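Local atomic coordinates of cellulosomal scaffoldin adaptor protein B (Acetivibrio cellulolyticus, PDB entry 4UYP), a protein that binds the cohesin of an anchoring scaffoldin through its calcium-loaded C-terminal dockerin, the part present here, probably helping to attach the cellulosome to the cell surface. Residues 16-21 and 55-60. The protein carries 2 engineered substitutions. Residues are numbered along the deposited sequence; the frame is centred on the assembly and turned at random. Where two conformers were deposited one is given.
Sequences IDAVLI and VLVRDY. Engineered in segment 16-21: Ile-16 (natural residue Asn). With CA (calcium ion), chain L.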
ATOM      1  N   ILE B  16      -8.734 -26.024  -3.175  1.00 11.11           N
ATOM      2  CA  ILE B  16      -7.520 -25.393  -2.640  1.00 11.78           C
ATOM      3  C   ILE B  16      -6.951 -24.344  -3.572  1.00 12.13           C
ATOM      4  O   ILE B  16      -6.319 -23.391  -3.156  1.00 11.97           O
ATOM      5  CB  ILE B  16      -6.478 -26.453  -2.231  1.00 12.01           C
ATOM      6  CG1 ILE B  16      -5.403 -25.895  -1.252  1.00 12.87           C
ATOM      7  CG2 ILE B  16      -5.807 -27.059  -3.468  1.00 14.72           C
ATOM      8  CD1 ILE B  16      -5.981 -25.539   0.156  1.00 14.07           C
ATOM      9  N   ASP B  17      -7.137 -24.533  -4.924  1.00 11.15           N
ATOM     10  CA  ASP B  17      -6.657 -23.513  -5.861  1.00 11.36           C
ATOM     11  C   ASP B  17      -7.258 -22.144  -5.537  1.00 11.62           C
ATOM     12  O   ASP B  17      -6.565 -21.161  -5.660  1.00 11.99           O
ATOM     13  CB  ASP B  17      -6.970 -23.962  -7.327  1.00 13.16           C
ATOM     14  CG  ASP B  17      -6.140 -25.191  -7.782  1.00 14.93           C
ATOM     15  OD1 ASP B  17      -4.885 -25.172  -7.756  1.00 14.26           O
ATOM     16  OD2 ASP B  17      -6.767 -26.195  -8.232  1.00 13.64           O
ATOM     17  N   ALA B  18      -8.545 -22.106  -5.168  1.00 11.18           N
ATOM     18  CA  ALA B  18      -9.153 -20.797  -4.915  1.00 10.93           C
ATOM     19  C   ALA B  18      -8.605 -20.263  -3.596  1.00 11.18           C
ATOM     20  O   ALA B  18      -8.519 -19.045  -3.434  1.00 10.33           O
ATOM     21  CB  ALA B  18     -10.704 -20.974  -4.811  1.00 11.41           C
ATOM     22  N   VAL B  19      -8.319 -21.154  -2.616  1.00 10.28           N
ATOM     23  CA  VAL B  19      -7.669 -20.700  -1.371  1.00  9.95           C
ATOM     24  C   VAL B  19      -6.318 -20.055  -1.651  1.00 10.18           C
ATOM     25  O   VAL B  19      -5.963 -18.988  -1.074  1.00 10.74           O
ATOM     26  CB  VAL B  19      -7.530 -21.846  -0.432  1.00 10.26           C
ATOM     27  CG1 VAL B  19      -6.809 -21.367   0.857  1.00 10.95           C
ATOM     28  CG2 VAL B  19      -8.883 -22.434   0.019  1.00 12.12           C
ATOM     29  N   LEU B  20      -5.524 -20.634  -2.568  1.00 11.31           N
ATOM     30  CA  LEU B  20      -4.243 -20.074  -2.911  1.00 10.85           C
ATOM     31  C   LEU B  20      -4.348 -18.724  -3.540  1.00 10.96           C
ATOM     32  O   LEU B  20      -3.556 -17.799  -3.246  1.00 11.01           O
ATOM     33  CB  LEU B  20      -3.437 -20.995  -3.809  1.00 13.33           C
ATOM     34  CG  LEU B  20      -3.088 -22.301  -3.114  1.00 15.69           C
ATOM     35  CD1 LEU B  20      -2.481 -23.308  -4.117  1.00 18.06           C
ATOM     36  CD2 LEU B  20      -1.932 -21.985  -2.126  1.00 20.35           C
ATOM     37  N   ILE B  21      -5.358 -18.495  -4.435  1.00 10.85           N
ATOM     38  CA  ILE B  21      -5.534 -17.182  -4.997  1.00 10.14           C
ATOM     39  C   ILE B  21      -5.898 -16.202  -3.861  1.00 10.54           C
ATOM     40  O   ILE B  21      -5.367 -15.056  -3.856  1.00 10.22           O
ATOM     41  CB  ILE B  21      -6.654 -17.187  -6.041  1.00 10.51           C
ATOM     42  CG1 ILE B  21      -6.246 -18.099  -7.222  1.00 12.86           C
ATOM     43  CG2 ILE B  21      -6.869 -15.799  -6.574  1.00 10.97           C
ATOM     44  CD1 ILE B  21      -7.360 -18.265  -8.285  1.00 12.11           C
ATOM     45  N   VAL B  55     -12.994 -16.249  -6.237  1.00 11.29           N
ATOM     46  CA  VAL B  55     -14.356 -16.710  -6.118  0.50 10.48           C
ATOM     47  C   VAL B  55     -14.820 -17.393  -7.412  1.00 11.06           C
ATOM     48  O   VAL B  55     -15.580 -18.367  -7.309  1.00 11.55           O
ATOM     49  CB  VAL B  55     -15.297 -15.630  -5.607  0.50 10.45           C
ATOM     50  CG1 VAL B  55     -15.766 -14.640  -6.698  0.50  8.55           C
ATOM     51  CG2 VAL B  55     -16.382 -16.236  -4.745  0.50 10.92           C
ATOM     52  N   LEU B  56     -14.272 -16.947  -8.552  1.00 11.53           N
ATOM     53  CA  LEU B  56     -14.556 -17.674  -9.808  1.00 11.50           C
ATOM     54  C   LEU B  56     -14.029 -19.064  -9.759  1.00 12.28           C
ATOM     55  O   LEU B  56     -14.738 -20.013 -10.207  1.00 11.99           O
ATOM     56  CB  LEU B  56     -14.029 -16.879 -11.002  1.00 11.27           C
ATOM     57  CG  LEU B  56     -14.822 -15.607 -11.389  1.00 12.47           C
ATOM     58  CD1 LEU B  56     -14.035 -14.741 -12.365  1.00 12.85           C
ATOM     59  CD2 LEU B  56     -16.220 -15.952 -12.026  1.00 13.39           C
ATOM     60  N   VAL B  57     -12.798 -19.265  -9.339  1.00 11.43           N
ATOM     61  CA  VAL B  57     -12.328 -20.630  -9.221  1.00 11.12           C
ATOM     62  C   VAL B  57     -13.176 -21.447  -8.261  1.00 12.73           C
ATOM     63  O   VAL B  57     -13.552 -22.604  -8.564  1.00 12.57           O
ATOM     64  CB  VAL B  57     -10.809 -20.653  -8.833  1.00 11.52           C
ATOM     65  CG1 VAL B  57     -10.311 -22.083  -8.579  1.00 11.61           C
ATOM     66  CG2 VAL B  57     -10.019 -20.034  -9.976  1.00 12.03           C
ATOM     67  N   ARG B  58     -13.502 -20.919  -7.066  1.00 11.65           N
ATOM     68  CA  ARG B  58     -14.357 -21.667  -6.169  1.00 12.41           C
ATOM     69  C   ARG B  58     -15.681 -22.029  -6.824  1.00 12.35           C
ATOM     70  O   ARG B  58     -16.130 -23.185  -6.709  1.00 12.16           O
ATOM     71  CB  ARG B  58     -14.629 -20.788  -4.960  1.00 14.48           C
ATOM     72  CG  ARG B  58     -15.481 -21.585  -3.982  1.00 15.30           C
ATOM     73  CD  ARG B  58     -16.075 -20.641  -2.993  1.00 15.85           C
ATOM     74  NE  ARG B  58     -17.119 -19.801  -3.631  1.00 15.37           N
ATOM     75  CZ  ARG B  58     -17.816 -18.880  -3.004  1.00 13.85           C
ATOM     76  NH1 ARG B  58     -17.570 -18.564  -1.711  1.00 14.39           N
ATOM     77  NH2 ARG B  58     -18.766 -18.176  -3.667  1.00 12.50           N
ATOM     78  N   ASP B  59     -16.258 -21.048  -7.517  1.00 11.68           N
ATOM     79  CA  ASP B  59     -17.600 -21.279  -8.149  1.00 12.64           C
ATOM     80  C   ASP B  59     -17.468 -22.275  -9.268  1.00 13.63           C
ATOM     81  O   ASP B  59     -18.455 -23.038  -9.451  1.00 15.01           O
ATOM     82  CB  ASP B  59     -18.189 -19.954  -8.598  1.00 11.37           C
ATOM     83  CG  ASP B  59     -18.563 -19.041  -7.420  1.00 11.32           C
ATOM     84  OD1 ASP B  59     -18.523 -19.498  -6.239  1.00 13.34           O
ATOM     85  OD2 ASP B  59     -18.931 -17.898  -7.695  1.00 13.23           O
ATOM     86  N   TYR B  60     -16.388 -22.330  -9.985  1.00 12.72           N
ATOM     87  CA  TYR B  60     -16.227 -23.425 -10.971  1.00 13.84           C
ATOM     88  C   TYR B  60     -16.173 -24.782 -10.246  1.00 14.29           C
ATOM     89  O   TYR B  60     -16.816 -25.775 -10.662  1.00 15.62           O
ATOM     90  CB  TYR B  60     -14.917 -23.200 -11.761  1.00 14.14           C
ATOM     91  CG  TYR B  60     -14.520 -24.301 -12.683  1.00 17.10           C
ATOM     92  CD1 TYR B  60     -15.009 -24.285 -13.989  1.00 19.68           C
ATOM     93  CD2 TYR B  60     -13.688 -25.323 -12.290  1.00 17.28           C
ATOM     94  CE1 TYR B  60     -14.710 -25.311 -14.876  1.00 23.14           C
ATOM     95  CE2 TYR B  60     -13.318 -26.309 -13.224  1.00 19.84           C
ATOM     96  CZ  TYR B  60     -13.845 -26.277 -14.503  1.00 23.82           C
ATOM     97  OH  TYR B  60     -13.435 -27.372 -15.330  1.00 24.01           O
TER
HETATM   98 CA    CA L 201      -4.875 -27.584  -8.676  1.00 14.74          CA
HETATM   99  O   HOH W   1      -5.239 -28.356  -6.424  1.00 13.15           O
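Val-57 straddles one turn of helix 15-26 with its two methyls. CG1, anti to its own backbone N (chi1 175°), packs against the backbone N and CB of Ala-18. Val-57 CG1 lies 3.8 Å from Ala-18 N. CG2, anti to the carbonyl carbon, meets the tip of Ile-21, whose CD1 comes within 3.6 Å of Val-57 CG2 as the two side chains cross obliquely. The methyl of Ala-18 rests directly on the opposing backbone, with CB 3.6 Å from Arg-58 N. So small a side chain at the nearest CA pair accompanies an axis separation of 8.1 Å. The segment axes run at 173°, the antiparallel pairing by which the two calcium-loop helices of a type I dockerin pack. Asp-17 touches Val-57 CG1 with its CB at the edge of this apolar seam, and its carboxylate closes the first EF-hand-like loop: OD1 is 2.6 Å and OD2 2.4 Å from the calcium, which Asp-6 OD1, Asp-8 OD1, Asn-10 OD1, the backbone Ser-12 O and a water also bind; OD2 additionally accepts from Arg-14 N. Arg-58 lends the seam its CB, then bends at chi3 away from helix 15-26. It forms a side-on salt bridge to Asp-59 OD1, which lies in the guanidinium plane: NH2 meets the syn lone pair at 2.9 Å, NE comes from above the carboxylate plane. On the ScaC cohesin chain, Arg-58 NH1 hydrogen-bonds to Ala-79 O and Asp-59 OD2 is hydrogen-bonded to Tyr-32 OH.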